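PDB 3C7A: octopine dehydrogenase from Pecten maximus, which catalyses the NADH-dependent reductive condensation of L-arginine with pyruvate to D-octopine, and the reverse oxidation with NAD(+). Local coordinates for residues A[162-171]-A[192-203]; A[16-24]-A[63-71]. One frame throughout, in Å; residues are numbered along the deposited sequence.

Interaction 1. Residues A[162-171]-A[192-203]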
ATOM      1  N   THR A 162     -14.776  -3.474   9.401  1.00 18.13           N
ATOM      2  CA  THR A 162     -13.433  -3.562   9.994  1.00 17.99           C
ATOM      3  C   THR A 162     -12.875  -4.993   9.914  1.00 17.95           C
ATOM      4  O   THR A 162     -13.569  -5.956  10.255  1.00 17.85           O
ATOM      5  CB  THR A 162     -13.439  -3.089  11.477  1.00 17.99           C
ATOM      6  OG1 THR A 162     -14.004  -1.775  11.567  1.00 17.96           O
ATOM      7  CG2 THR A 162     -12.027  -3.068  12.065  1.00 18.00           C
ATOM      8  N   LYS A 163     -11.624  -5.115   9.465  1.00 17.80           N
ATOM      9  CA  LYS A 163     -10.921  -6.405   9.370  1.00 17.74           C
ATOM     10  C   LYS A 163     -10.747  -7.063  10.745  1.00 17.55           C
ATOM     11  O   LYS A 163     -10.639  -6.370  11.759  1.00 17.47           O
ATOM     12  CB  LYS A 163      -9.543  -6.224   8.717  1.00 17.79           C
ATOM     13  CG  LYS A 163      -9.550  -5.644   7.302  1.00 18.10           C
ATOM     14  CD  LYS A 163      -9.669  -6.723   6.236  1.00 18.79           C
ATOM     15  CE  LYS A 163      -9.461  -6.147   4.842  1.00 19.18           C
ATOM     16  NZ  LYS A 163      -9.592  -7.182   3.778  1.00 19.54           N
ATOM     17  N   SER A 164     -10.715  -8.396  10.771  1.00 17.33           N
ATOM     18  CA  SER A 164     -10.547  -9.138  12.028  1.00 17.18           C
ATOM     19  C   SER A 164      -9.080  -9.306  12.458  1.00 16.94           C
ATOM     20  O   SER A 164      -8.780  -9.271  13.655  1.00 16.93           O
ATOM     21  CB  SER A 164     -11.269 -10.493  11.976  1.00 17.21           C
ATOM     22  OG  SER A 164     -10.735 -11.338  10.971  1.00 17.79           O
ATOM     23  N   VAL A 165      -8.186  -9.494  11.484  1.00 16.61           N
ATOM     24  CA  VAL A 165      -6.730  -9.588  11.727  1.00 16.29           C
ATOM     25  C   VAL A 165      -5.924  -8.776  10.693  1.00 15.99           C
ATOM     26  O   VAL A 165      -6.430  -8.493   9.603  1.00 15.97           O
ATOM     27  CB  VAL A 165      -6.220 -11.066  11.742  1.00 16.35           C
ATOM     28  CG1 VAL A 165      -6.712 -11.811  12.984  1.00 16.46           C
ATOM     29  CG2 VAL A 165      -6.614 -11.810  10.462  1.00 16.34           C
ATOM     30  N   LEU A 166      -4.682  -8.413  11.038  1.00 15.62           N
ATOM     31  CA  LEU A 166      -3.786  -7.640  10.148  1.00 15.27           C
ATOM     32  C   LEU A 166      -2.300  -7.756  10.551  1.00 15.01           C
ATOM     33  O   LEU A 166      -1.987  -7.848  11.738  1.00 14.95           O
ATOM     34  CB  LEU A 166      -4.207  -6.162  10.111  1.00 15.22           C
ATOM     35  CG  LEU A 166      -3.875  -5.315   8.874  1.00 15.39           C
ATOM     36  CD1 LEU A 166      -4.710  -5.736   7.667  1.00 15.32           C
ATOM     37  CD2 LEU A 166      -4.090  -3.836   9.170  1.00 15.24           C
ATOM     38  N   ALA A 167      -1.399  -7.730   9.564  1.00 14.74           N
ATOM     39  CA  ALA A 167       0.045  -7.941   9.799  1.00 14.53           C
ATOM     40  C   ALA A 167       0.960  -6.792   9.337  1.00 14.40           C
ATOM     41  O   ALA A 167       0.609  -6.037   8.424  1.00 14.33           O
ATOM     42  CB  ALA A 167       0.495  -9.261   9.167  1.00 14.55           C
ATOM     43  N   ALA A 168       2.135  -6.687   9.968  1.00 14.19           N
ATOM     44  CA  ALA A 168       3.137  -5.648   9.653  1.00 14.11           C
ATOM     45  C   ALA A 168       4.593  -6.099   9.878  1.00 14.05           C
ATOM     46  O   ALA A 168       4.865  -6.910  10.764  1.00 14.01           O
ATOM     47  CB  ALA A 168       2.855  -4.380  10.454  1.00 14.10           C
ATOM     48  N   SER A 169       5.517  -5.556   9.080  1.00 14.01           N
ATOM     49  CA  SER A 169       6.962  -5.816   9.230  1.00 14.04           C
ATOM     50  C   SER A 169       7.700  -4.665   9.935  1.00 14.13           C
ATOM     51  O   SER A 169       7.158  -3.563  10.064  1.00 13.99           O
ATOM     52  CB  SER A 169       7.605  -6.115   7.867  1.00 14.03           C
ATOM     53  OG  SER A 169       7.590  -4.978   7.018  1.00 13.83           O
ATOM     54  N   LEU A 170       8.936  -4.925  10.379  1.00 14.29           N
ATOM     55  CA  LEU A 170       9.719  -3.943  11.148  1.00 14.36           C
ATOM     56  C   LEU A 170      11.241  -4.014  10.919  1.00 14.45           C
ATOM     57  O   LEU A 170      11.825  -5.102  10.897  1.00 14.47           O
ATOM     58  CB  LEU A 170       9.411  -4.085  12.650  1.00 14.46           C
ATOM     59  CG  LEU A 170      10.073  -3.140  13.665  1.00 14.38           C
ATOM     60  CD1 LEU A 170       9.418  -1.761  13.659  1.00 14.37           C
ATOM     61  CD2 LEU A 170      10.026  -3.743  15.062  1.00 14.38           C
ATOM     62  N   ILE A 171      11.862  -2.843  10.755  1.00 14.44           N
ATOM     63  CA  ILE A 171      13.325  -2.701  10.741  1.00 14.51           C
ATOM     64  C   ILE A 171      13.764  -1.814  11.916  1.00 14.60           C
ATOM     65  O   ILE A 171      13.371  -0.647  12.000  1.00 14.41           O
ATOM     66  CB  ILE A 171      13.853  -2.103   9.400  1.00 14.53           C
ATOM     67  CG1 ILE A 171      13.499  -3.012   8.216  1.00 14.51           C
ATOM     68  CG2 ILE A 171      15.370  -1.871   9.464  1.00 14.58           C
ATOM     69  CD1 ILE A 171      13.742  -2.388   6.848  1.00 14.44           C
ATOM     70  N   PRO A 192      -8.713  -4.317  14.534  1.00 15.63           N
ATOM     71  CA  PRO A 192      -8.222  -5.690  14.326  1.00 15.54           C
ATOM     72  C   PRO A 192      -7.092  -6.080  15.282  1.00 15.42           C
ATOM     73  O   PRO A 192      -6.453  -5.206  15.874  1.00 15.31           O
ATOM     74  CB  PRO A 192      -7.685  -5.664  12.884  1.00 15.50           C
ATOM     75  CG  PRO A 192      -8.010  -4.291  12.334  1.00 15.59           C
ATOM     76  CD  PRO A 192      -8.171  -3.401  13.516  1.00 15.61           C
ATOM     77  N   VAL A 193      -6.858  -7.387  15.424  1.00 15.34           N
ATOM     78  CA  VAL A 193      -5.741  -7.909  16.222  1.00 15.33           C
ATOM     79  C   VAL A 193      -4.472  -7.969  15.358  1.00 15.28           C
ATOM     80  O   VAL A 193      -4.442  -8.666  14.339  1.00 15.16           O
ATOM     81  CB  VAL A 193      -6.059  -9.316  16.819  1.00 15.33           C
ATOM     82  CG1 VAL A 193      -4.928  -9.793  17.728  1.00 15.32           C
ATOM     83  CG2 VAL A 193      -7.380  -9.303  17.587  1.00 15.49           C
ATOM     84  N   PHE A 194      -3.435  -7.239  15.770  1.00 15.38           N
ATOM     85  CA  PHE A 194      -2.190  -7.128  14.993  1.00 15.47           C
ATOM     86  C   PHE A 194      -1.140  -8.193  15.337  1.00 15.52           C
ATOM     87  O   PHE A 194      -1.068  -8.664  16.475  1.00 15.41           O
ATOM     88  CB  PHE A 194      -1.558  -5.733  15.150  1.00 15.45           C
ATOM     89  CG  PHE A 194      -2.439  -4.588  14.693  1.00 15.51           C
ATOM     90  CD1 PHE A 194      -3.242  -4.702  13.558  1.00 15.64           C
ATOM     91  CD2 PHE A 194      -2.427  -3.380  15.383  1.00 15.36           C
ATOM     92  CE1 PHE A 194      -4.044  -3.637  13.138  1.00 15.59           C
ATOM     93  CE2 PHE A 194      -3.223  -2.308  14.968  1.00 15.71           C
ATOM     94  CZ  PHE A 194      -4.031  -2.439  13.843  1.00 15.49           C
ATOM     95  N   ARG A 195      -0.328  -8.551  14.339  1.00 15.60           N
ATOM     96  CA  ARG A 195       0.827  -9.445  14.516  1.00 15.79           C
ATOM     97  C   ARG A 195       2.037  -8.972  13.690  1.00 15.80           C
ATOM     98  O   ARG A 195       1.895  -8.135  12.793  1.00 15.67           O
ATOM     99  CB  ARG A 195       0.458 -10.896  14.161  1.00 15.79           C
ATOM    100  CG  ARG A 195       0.276 -11.163  12.666  1.00 15.89           C
ATOM    101  CD  ARG A 195      -0.178 -12.593  12.389  1.00 16.00           C
ATOM    102  NE  ARG A 195      -0.200 -12.892  10.956  1.00 16.43           N
ATOM    103  CZ  ARG A 195      -1.215 -12.621  10.136  1.00 16.94           C
ATOM    104  NH1 ARG A 195      -2.319 -12.039  10.593  1.00 17.00           N
ATOM    105  NH2 ARG A 195      -1.127 -12.935   8.850  1.00 16.91           N
ATOM    106  N   LEU A 196       3.217  -9.513  13.997  1.00 15.92           N
ATOM    107  CA  LEU A 196       4.453  -9.180  13.277  1.00 16.04           C
ATOM    108  C   LEU A 196       4.858 -10.235  12.243  1.00 16.00           C
ATOM    109  O   LEU A 196       4.823 -11.435  12.522  1.00 15.96           O
ATOM    110  CB  LEU A 196       5.607  -8.949  14.263  1.00 16.11           C
ATOM    111  CG  LEU A 196       6.149  -7.534  14.516  1.00 16.30           C
ATOM    112  CD1 LEU A 196       5.055  -6.495  14.738  1.00 16.60           C
ATOM    113  CD2 LEU A 196       7.120  -7.547  15.691  1.00 16.25           C
ATOM    114  N   ALA A 197       5.245  -9.770  11.054  1.00 15.87           N
ATOM    115  CA  ALA A 197       5.767 -10.640   9.994  1.00 15.79           C
ATOM    116  C   ALA A 197       7.266 -10.908  10.181  1.00 15.68           C
ATOM    117  O   ALA A 197       7.925 -10.236  10.977  1.00 15.71           O
ATOM    118  CB  ALA A 197       5.491 -10.034   8.620  1.00 15.82           C
ATOM    119  N   LYS A 198       7.795 -11.882   9.437  1.00 15.57           N
ATOM    120  CA  LYS A 198       9.188 -12.331   9.591  1.00 15.52           C
ATOM    121  C   LYS A 198      10.256 -11.424   8.959  1.00 15.31           C
ATOM    122  O   LYS A 198      11.329 -11.243   9.540  1.00 15.24           O
ATOM    123  CB  LYS A 198       9.356 -13.767   9.079  1.00 15.50           C
ATOM    124  CG  LYS A 198       8.819 -14.844  10.017  1.00 15.73           C
ATOM    125  CD  LYS A 198       9.025 -16.236   9.425  1.00 15.84           C
ATOM    126  CE  LYS A 198       8.719 -17.337  10.432  1.00 16.53           C
ATOM    127  NZ  LYS A 198       7.265 -17.447  10.754  1.00 17.06           N
ATOM    128  N   HIS A 199       9.968 -10.874   7.777  1.00 15.08           N
ATOM    129  CA  HIS A 199      10.952 -10.092   7.009  1.00 14.91           C
ATOM    130  C   HIS A 199      10.270  -9.016   6.155  1.00 14.76           C
ATOM    131  O   HIS A 199       9.124  -9.194   5.735  1.00 14.64           O
ATOM    132  CB  HIS A 199      11.775 -11.028   6.115  1.00 14.94           C
ATOM    133  CG  HIS A 199      13.123 -10.492   5.737  1.00 14.99           C
ATOM    134  ND1 HIS A 199      13.307  -9.599   4.703  1.00 15.05           N
ATOM    135  CD2 HIS A 199      14.355 -10.741   6.241  1.00 15.22           C
ATOM    136  CE1 HIS A 199      14.593  -9.312   4.594  1.00 15.14           C
ATOM    137  NE2 HIS A 199      15.250  -9.992   5.517  1.00 15.41           N
ATOM    138  N   PHE A 200      10.972  -7.911   5.894  1.00 14.64           N
ATOM    139  CA  PHE A 200      10.398  -6.804   5.109  1.00 14.56           C
ATOM    140  C   PHE A 200      10.273  -7.094   3.605  1.00 14.53           C
ATOM    141  O   PHE A 200       9.426  -6.505   2.926  1.00 14.51           O
ATOM    142  CB  PHE A 200      11.119  -5.466   5.385  1.00 14.53           C
ATOM    143  CG  PHE A 200      12.375  -5.247   4.572  1.00 14.49           C
ATOM    144  CD1 PHE A 200      13.593  -5.784   4.983  1.00 14.54           C
ATOM    145  CD2 PHE A 200      12.344  -4.471   3.414  1.00 14.52           C
ATOM    146  CE1 PHE A 200      14.758  -5.571   4.240  1.00 14.63           C
ATOM    147  CE2 PHE A 200      13.501  -4.250   2.664  1.00 14.43           C
ATOM    148  CZ  PHE A 200      14.712  -4.802   3.079  1.00 14.63           C
ATOM    149  N   LEU A 201      11.113  -7.995   3.096  1.00 14.48           N
ATOM    150  CA  LEU A 201      11.030  -8.437   1.697  1.00 14.52           C
ATOM    151  C   LEU A 201       9.908  -9.458   1.476  1.00 14.53           C
ATOM    152  O   LEU A 201       9.428  -9.627   0.350  1.00 14.49           O
ATOM    153  CB  LEU A 201      12.374  -8.997   1.207  1.00 14.50           C
ATOM    154  CG  LEU A 201      13.542  -8.032   0.952  1.00 14.69           C
ATOM    155  CD1 LEU A 201      14.808  -8.807   0.602  1.00 14.62           C
ATOM    156  CD2 LEU A 201      13.228  -7.013  -0.143  1.00 14.88           C
ATOM    157  N   GLU A 202       9.503 -10.137   2.553  1.00 14.55           N
ATOM    158  CA  GLU A 202       8.314 -10.994   2.553  1.00 14.65           C
ATOM    159  C   GLU A 202       7.060 -10.149   2.297  1.00 14.69           C
ATOM    160  O   GLU A 202       6.233 -10.495   1.450  1.00 14.63           O
ATOM    161  CB  GLU A 202       8.189 -11.749   3.888  1.00 14.62           C
ATOM    162  CG  GLU A 202       6.920 -12.602   4.037  1.00 14.72           C
ATOM    163  CD  GLU A 202       6.521 -12.851   5.493  1.00 14.76           C
ATOM    164  OE1 GLU A 202       7.414 -12.977   6.360  1.00 14.38           O
ATOM    165  OE2 GLU A 202       5.303 -12.931   5.768  1.00 14.79           O
ATOM    166  N   MET A 203       6.945  -9.042   3.032  1.00 14.72           N
ATOM    167  CA  MET A 203       5.828  -8.097   2.909  1.00 14.83           C
ATOM    168  C   MET A 203       5.774  -7.449   1.518  1.00 14.85           C
ATOM    169  O   MET A 203       4.687  -7.235   0.969  1.00 14.76           O
ATOM    170  CB  MET A 203       5.923  -7.030   4.013  1.00 14.85           C
ATOM    171  CG  MET A 203       4.837  -5.941   4.008  1.00 15.03           C
ATOM    172  SD  MET A 203       3.152  -6.498   4.367  1.00 15.19           S
ATOM    173  CE  MET A 203       3.306  -7.067   6.064  1.00 14.93           C
TER
HETATM  174  O   HOH W   1       9.844  -7.843  10.315  1.00 16.31           O

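Interaction 2. Residues A[16-24]-A[63-71]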
ATOM      1  N   THR A  16     -10.770   9.206   9.724  1.00 12.03           N
ATOM      2  CA  THR A  16     -11.072   8.104  10.649  1.00 11.99           C
ATOM      3  C   THR A  16     -10.015   7.943  11.756  1.00 12.07           C
ATOM      4  O   THR A  16     -10.364   7.829  12.935  1.00 12.08           O
ATOM      5  CB  THR A  16     -11.271   6.753   9.893  1.00 12.06           C
ATOM      6  OG1 THR A  16     -12.245   6.913   8.853  1.00 11.89           O
ATOM      7  CG2 THR A  16     -11.738   5.646  10.843  1.00 11.98           C
ATOM      8  N   LEU A  17      -8.737   7.941  11.374  1.00 12.07           N
ATOM      9  CA  LEU A  17      -7.632   7.756  12.327  1.00 12.17           C
ATOM     10  C   LEU A  17      -7.527   8.883  13.366  1.00 12.22           C
ATOM     11  O   LEU A  17      -7.297   8.617  14.550  1.00 12.10           O
ATOM     12  CB  LEU A  17      -6.295   7.562  11.592  1.00 12.12           C
ATOM     13  CG  LEU A  17      -5.004   7.367  12.406  1.00 12.14           C
ATOM     14  CD1 LEU A  17      -5.023   6.076  13.232  1.00 12.08           C
ATOM     15  CD2 LEU A  17      -3.782   7.400  11.497  1.00 12.11           C
ATOM     16  N   SER A  18      -7.697  10.128  12.917  1.00 12.38           N
ATOM     17  CA  SER A  18      -7.607  11.304  13.791  1.00 12.59           C
ATOM     18  C   SER A  18      -8.681  11.330  14.884  1.00 12.64           C
ATOM     19  O   SER A  18      -8.399  11.694  16.028  1.00 12.63           O
ATOM     20  CB  SER A  18      -7.656  12.599  12.971  1.00 12.69           C
ATOM     21  OG  SER A  18      -6.488  12.755  12.180  1.00 13.13           O
ATOM     22  N   GLY A  19      -9.903  10.942  14.522  1.00 12.67           N
ATOM     23  CA  GLY A  19     -11.031  10.907  15.455  1.00 12.81           C
ATOM     24  C   GLY A  19     -10.921   9.850  16.544  1.00 12.94           C
ATOM     25  O   GLY A  19     -11.247  10.113  17.704  1.00 12.89           O
ATOM     26  N   LEU A  20     -10.464   8.655  16.171  1.00 13.03           N
ATOM     27  CA  LEU A  20     -10.326   7.543  17.119  1.00 13.18           C
ATOM     28  C   LEU A  20      -9.167   7.728  18.107  1.00 13.26           C
ATOM     29  O   LEU A  20      -9.325   7.482  19.307  1.00 13.13           O
ATOM     30  CB  LEU A  20     -10.200   6.200  16.382  1.00 13.20           C
ATOM     31  CG  LEU A  20     -11.379   5.693  15.536  1.00 13.52           C
ATOM     32  CD1 LEU A  20     -10.972   4.459  14.739  1.00 13.78           C
ATOM     33  CD2 LEU A  20     -12.624   5.399  16.375  1.00 13.93           C
ATOM     34  N   ALA A  21      -8.013   8.159  17.595  1.00 13.34           N
ATOM     35  CA  ALA A  21      -6.806   8.361  18.408  1.00 13.58           C
ATOM     36  C   ALA A  21      -6.944   9.479  19.450  1.00 13.75           C
ATOM     37  O   ALA A  21      -6.439   9.354  20.570  1.00 13.72           O
ATOM     38  CB  ALA A  21      -5.594   8.616  17.512  1.00 13.56           C
ATOM     39  N   ALA A  22      -7.629  10.559  19.077  1.00 13.89           N
ATOM     40  CA  ALA A  22      -7.810  11.717  19.962  1.00 14.14           C
ATOM     41  C   ALA A  22      -8.828  11.485  21.086  1.00 14.33           C
ATOM     42  O   ALA A  22      -8.975  12.329  21.976  1.00 14.28           O
ATOM     43  CB  ALA A  22      -8.176  12.962  19.149  1.00 14.10           C
ATOM     44  N   SER A  23      -9.522  10.348  21.046  1.00 14.60           N
ATOM     45  CA  SER A  23     -10.502  10.000  22.079  1.00 14.93           C
ATOM     46  C   SER A  23      -9.894   9.216  23.254  1.00 15.22           C
ATOM     47  O   SER A  23     -10.575   8.965  24.255  1.00 15.25           O
ATOM     48  CB  SER A  23     -11.688   9.235  21.469  1.00 14.94           C
ATOM     49  OG  SER A  23     -11.334   7.908  21.109  1.00 14.82           O
ATOM     50  N   ARG A  24      -8.617   8.845  23.132  1.00 15.42           N
ATOM     51  CA  ARG A  24      -7.930   8.043  24.155  1.00 15.71           C
ATOM     52  C   ARG A  24      -7.262   8.914  25.224  1.00 15.99           C
ATOM     53  O   ARG A  24      -6.662   9.944  24.909  1.00 15.96           O
ATOM     54  CB  ARG A  24      -6.880   7.113  23.518  1.00 15.65           C
ATOM     55  CG  ARG A  24      -7.294   6.406  22.217  1.00 15.50           C
ATOM     56  CD  ARG A  24      -8.418   5.387  22.414  1.00 15.20           C
ATOM     57  NE  ARG A  24      -8.733   4.691  21.166  1.00 15.00           N
ATOM     58  CZ  ARG A  24      -9.799   3.918  20.970  1.00 15.09           C
ATOM     59  NH1 ARG A  24     -10.686   3.727  21.942  1.00 15.13           N
ATOM     60  NH2 ARG A  24      -9.983   3.334  19.791  1.00 14.53           N
ATOM     61  N   THR A  63     -22.642   2.924  16.611  1.00 29.62           N
ATOM     62  CA  THR A  63     -21.979   3.593  17.737  1.00 29.23           C
ATOM     63  C   THR A  63     -21.289   4.884  17.272  1.00 28.83           C
ATOM     64  O   THR A  63     -20.673   4.912  16.204  1.00 28.79           O
ATOM     65  CB  THR A  63     -20.939   2.662  18.418  1.00 29.28           C
ATOM     66  OG1 THR A  63     -21.491   1.348  18.578  1.00 29.53           O
ATOM     67  CG2 THR A  63     -20.528   3.198  19.786  1.00 29.29           C
ATOM     68  N   GLU A  64     -21.400   5.940  18.080  1.00 28.31           N
ATOM     69  CA  GLU A  64     -20.792   7.243  17.778  1.00 27.88           C
ATOM     70  C   GLU A  64     -19.579   7.548  18.662  1.00 27.29           C
ATOM     71  O   GLU A  64     -19.589   7.260  19.861  1.00 27.30           O
ATOM     72  CB  GLU A  64     -21.822   8.370  17.924  1.00 27.94           C
ATOM     73  CG  GLU A  64     -22.853   8.460  16.801  1.00 28.14           C
ATOM     74  CD  GLU A  64     -23.673   9.746  16.847  1.00 28.36           C
ATOM     75  OE1 GLU A  64     -23.918  10.275  17.954  1.00 28.82           O
ATOM     76  OE2 GLU A  64     -24.083  10.227  15.769  1.00 29.10           O
ATOM     77  N   VAL A  65     -18.544   8.136  18.060  1.00 26.57           N
ATOM     78  CA  VAL A  65     -17.335   8.570  18.776  1.00 25.84           C
ATOM     79  C   VAL A  65     -17.049  10.048  18.469  1.00 25.34           C
ATOM     80  O   VAL A  65     -17.022  10.447  17.303  1.00 25.22           O
ATOM     81  CB  VAL A  65     -16.091   7.704  18.398  1.00 25.87           C
ATOM     82  CG1 VAL A  65     -14.870   8.099  19.229  1.00 25.73           C
ATOM     83  CG2 VAL A  65     -16.380   6.214  18.566  1.00 25.95           C
ATOM     84  N   LYS A  66     -16.844  10.848  19.518  1.00 24.74           N
ATOM     85  CA  LYS A  66     -16.610  12.295  19.377  1.00 24.24           C
ATOM     86  C   LYS A  66     -15.331  12.771  20.080  1.00 23.78           C
ATOM     87  O   LYS A  66     -15.078  12.400  21.230  1.00 23.74           O
ATOM     88  CB  LYS A  66     -17.814  13.092  19.897  1.00 24.26           C
ATOM     89  CG  LYS A  66     -19.088  12.935  19.074  1.00 24.41           C
ATOM     90  CD  LYS A  66     -20.202  13.834  19.594  1.00 24.41           C
ATOM     91  CE  LYS A  66     -21.464  13.685  18.761  1.00 24.82           C
ATOM     92  NZ  LYS A  66     -22.521  14.659  19.160  1.00 25.20           N
ATOM     93  N   SER A  67     -14.542  13.596  19.386  1.00 23.19           N
ATOM     94  CA  SER A  67     -13.276  14.135  19.917  1.00 22.65           C
ATOM     95  C   SER A  67     -12.809  15.413  19.198  1.00 22.24           C
ATOM     96  O   SER A  67     -13.406  15.827  18.201  1.00 22.08           O
ATOM     97  CB  SER A  67     -12.172  13.070  19.868  1.00 22.72           C
ATOM     98  OG  SER A  67     -11.888  12.686  18.533  1.00 22.73           O
ATOM     99  N   ARG A  68     -11.738  16.023  19.713  1.00 21.72           N
ATOM    100  CA  ARG A  68     -11.134  17.224  19.119  1.00 21.25           C
ATOM    101  C   ARG A  68      -9.596  17.191  19.156  1.00 20.89           C
ATOM    102  O   ARG A  68      -9.006  17.102  20.235  1.00 20.73           O
ATOM    103  CB  ARG A  68     -11.640  18.494  19.819  1.00 21.32           C
ATOM    104  CG  ARG A  68     -12.924  19.079  19.237  1.00 21.32           C
ATOM    105  CD  ARG A  68     -13.446  20.258  20.067  1.00 21.31           C
ATOM    106  NE  ARG A  68     -12.550  21.418  20.054  1.00 21.47           N
ATOM    107  CZ  ARG A  68     -12.592  22.405  19.160  1.00 21.58           C
ATOM    108  NH1 ARG A  68     -13.484  22.391  18.176  1.00 21.62           N
ATOM    109  NH2 ARG A  68     -11.732  23.412  19.245  1.00 21.44           N
ATOM    110  N   PRO A  69      -8.945  17.263  17.974  1.00 20.53           N
ATOM    111  CA  PRO A  69      -7.479  17.322  17.877  1.00 20.25           C
ATOM    112  C   PRO A  69      -6.892  18.633  18.412  1.00 19.92           C
ATOM    113  O   PRO A  69      -7.599  19.641  18.494  1.00 19.81           O
ATOM    114  CB  PRO A  69      -7.216  17.207  16.367  1.00 20.33           C
ATOM    115  CG  PRO A  69      -8.502  16.715  15.770  1.00 20.55           C
ATOM    116  CD  PRO A  69      -9.573  17.272  16.642  1.00 20.53           C
ATOM    117  N   LYS A  70      -5.606  18.605  18.762  1.00 19.52           N
ATOM    118  CA  LYS A  70      -4.898  19.767  19.312  1.00 19.22           C
ATOM    119  C   LYS A  70      -4.687  20.885  18.280  1.00 18.90           C
ATOM    120  O   LYS A  70      -4.959  22.056  18.567  1.00 18.78           O
ATOM    121  CB  LYS A  70      -3.559  19.333  19.932  1.00 19.34           C
ATOM    122  CG  LYS A  70      -2.703  20.458  20.530  1.00 19.75           C
ATOM    123  CD  LYS A  70      -3.210  20.900  21.896  1.00 20.51           C
ATOM    124  CE  LYS A  70      -2.357  22.024  22.463  1.00 21.21           C
ATOM    125  NZ  LYS A  70      -2.899  22.528  23.757  1.00 21.65           N
ATOM    126  N   VAL A  71      -4.207  20.521  17.088  1.00 18.45           N
ATOM    127  CA  VAL A  71      -3.940  21.493  16.017  1.00 18.07           C
ATOM    128  C   VAL A  71      -4.021  20.867  14.613  1.00 17.86           C
ATOM    129  O   VAL A  71      -3.692  19.692  14.428  1.00 17.74           O
ATOM    130  CB  VAL A  71      -2.577  22.238  16.240  1.00 18.11           C
ATOM    131  CG1 VAL A  71      -1.383  21.293  16.086  1.00 17.99           C
ATOM    132  CG2 VAL A  71      -2.447  23.454  15.319  1.00 18.14           C
TER

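Interaction 1. Residues A[162-171]-A[192-203]
Strands 165-171 and 193-196 run parallel, their axes 4.8 Å apart at 32°, paired from Val-165 with Val-193 to Ala-168 with Leu-196. Five backbone hydrogen bonds link the segments, from Val-193 N to Ser-164 O through to Ala-197 N to Ala-168 O; that from Leu-166 N to Val-193 O is weak. Past strand 193-196 a water extends the pairing, accepting from Leu-170 N and donating to Ala-197 O. On the face of Leu-166, the Phe-194 ring lies alongside that side chain, with CD1 of Phe-194 3.9 Å from CB of Leu-166. With CG anti to the carbonyl carbon (chi1 -60°), the Phe-194 ring leans back along its own chain, Pro-192 O sitting above the ring centre. Losing this ring to an alanine would probably leave Leu-166 without its flat neighbour and open a gap where His-188 and Phe-141 meet it edge-to-face. On the other face, the extended Arg-195 lays its guanidinium over Ala-167, whose CB is 3.9 Å from CZ of Arg-195. Beyond strand 193-196, the chain packs back on strand 165-171: CD1 of Ile-171 makes a CH-pi contact over the Phe-200 ring, 4.0 Å from its centroid, and CE of Met-203 comes within 3.7 Å of Ala-167 O. Helix 180-188 joins the two parallel strands as a beta-alpha-beta unit, its Gln-185 bonding Pro-192 O and Phe-194 N, while strand 137-141 flanks strand 156-171 antiparallel.

Interaction 2. Residues A[16-24]-A[63-71]
Gly-19 and Ser-67 meet in a helix-on-strand contact, in which the end of helix 12-21, which starts within the NADH-binding run Gly-10 to Gly-13, rests across strand 62-67. The segment axes pass 7.7 Å apart at 80°, close to perpendicular, and the buried surface is small, 286 Å², so few residues carry the contact. Ser-67 is the central one. Its OG donates to Gly-19 O over 2.8 Å, lying in the carbonyl plane on a lone pair, with a C=O...donor angle of 123°. CB of Ser-67 points toward the helix, and a chi1 of 63° sets OG between the backbone N and the carbonyl carbon, where it meets Gly-19 O. The methyl of Ala-22 packs beside the same hydroxyl, CB of Ala-22 being 3.8 Å from OG of Ser-67. Two residues earlier, on the same side of the strand, Val-65 also points at the helix: its CG1, anti to the backbone N, touches OG of Ser-23 at 4.0 Å, and its CG2 approaches CD2 of Leu-20 more loosely, at 4.4 Å. Ser-23 lies in the type I turn from Ala-21 to Arg-24, and its OG donates to Leu-20 O over 2.7 Å. Around the contact, Ala-22 also touches Val-29 of strand 27-32, and Val-65 and Ser-67 pair through their backbones with Val-53 and Leu-51 of strand 51-56. The chemistry is thus a single polar bond framed by small apolar groups. Two serine hydroxyls supply side-chain donors to successive carbonyls, Gly-19 O and Leu-20 O, near the helix end, and the lone-pair geometry at Gly-19 O is consistent with a directional link that would hold the rotation of the Ser-67 hydroxyl.

In the fold
Both contacts reach the same mixed sheet, though their centres are 24 Å apart. Interaction 1 lies nearer the chain centre, 13 Å against 24 Å: two parallel strands are joined by repeated backbone bonds, and 842 Å² are buried. Interaction 2 buries about a third of that and sets a helix against a strand through one side-chain bond. Both are partly buried: interaction 1 has a buried middle (Leu-166, Ala-167, Ala-168) with exposed Val-165 and Val-193 at one end, while in interaction 2 Ser-67 is buried and Val-65 only partly so. Between side chains, Leu-166 comes about 4 Å from the pyruvate-binding Thr-143, whereas residues 16-24 continue the helix that starts within the NADH-binding run.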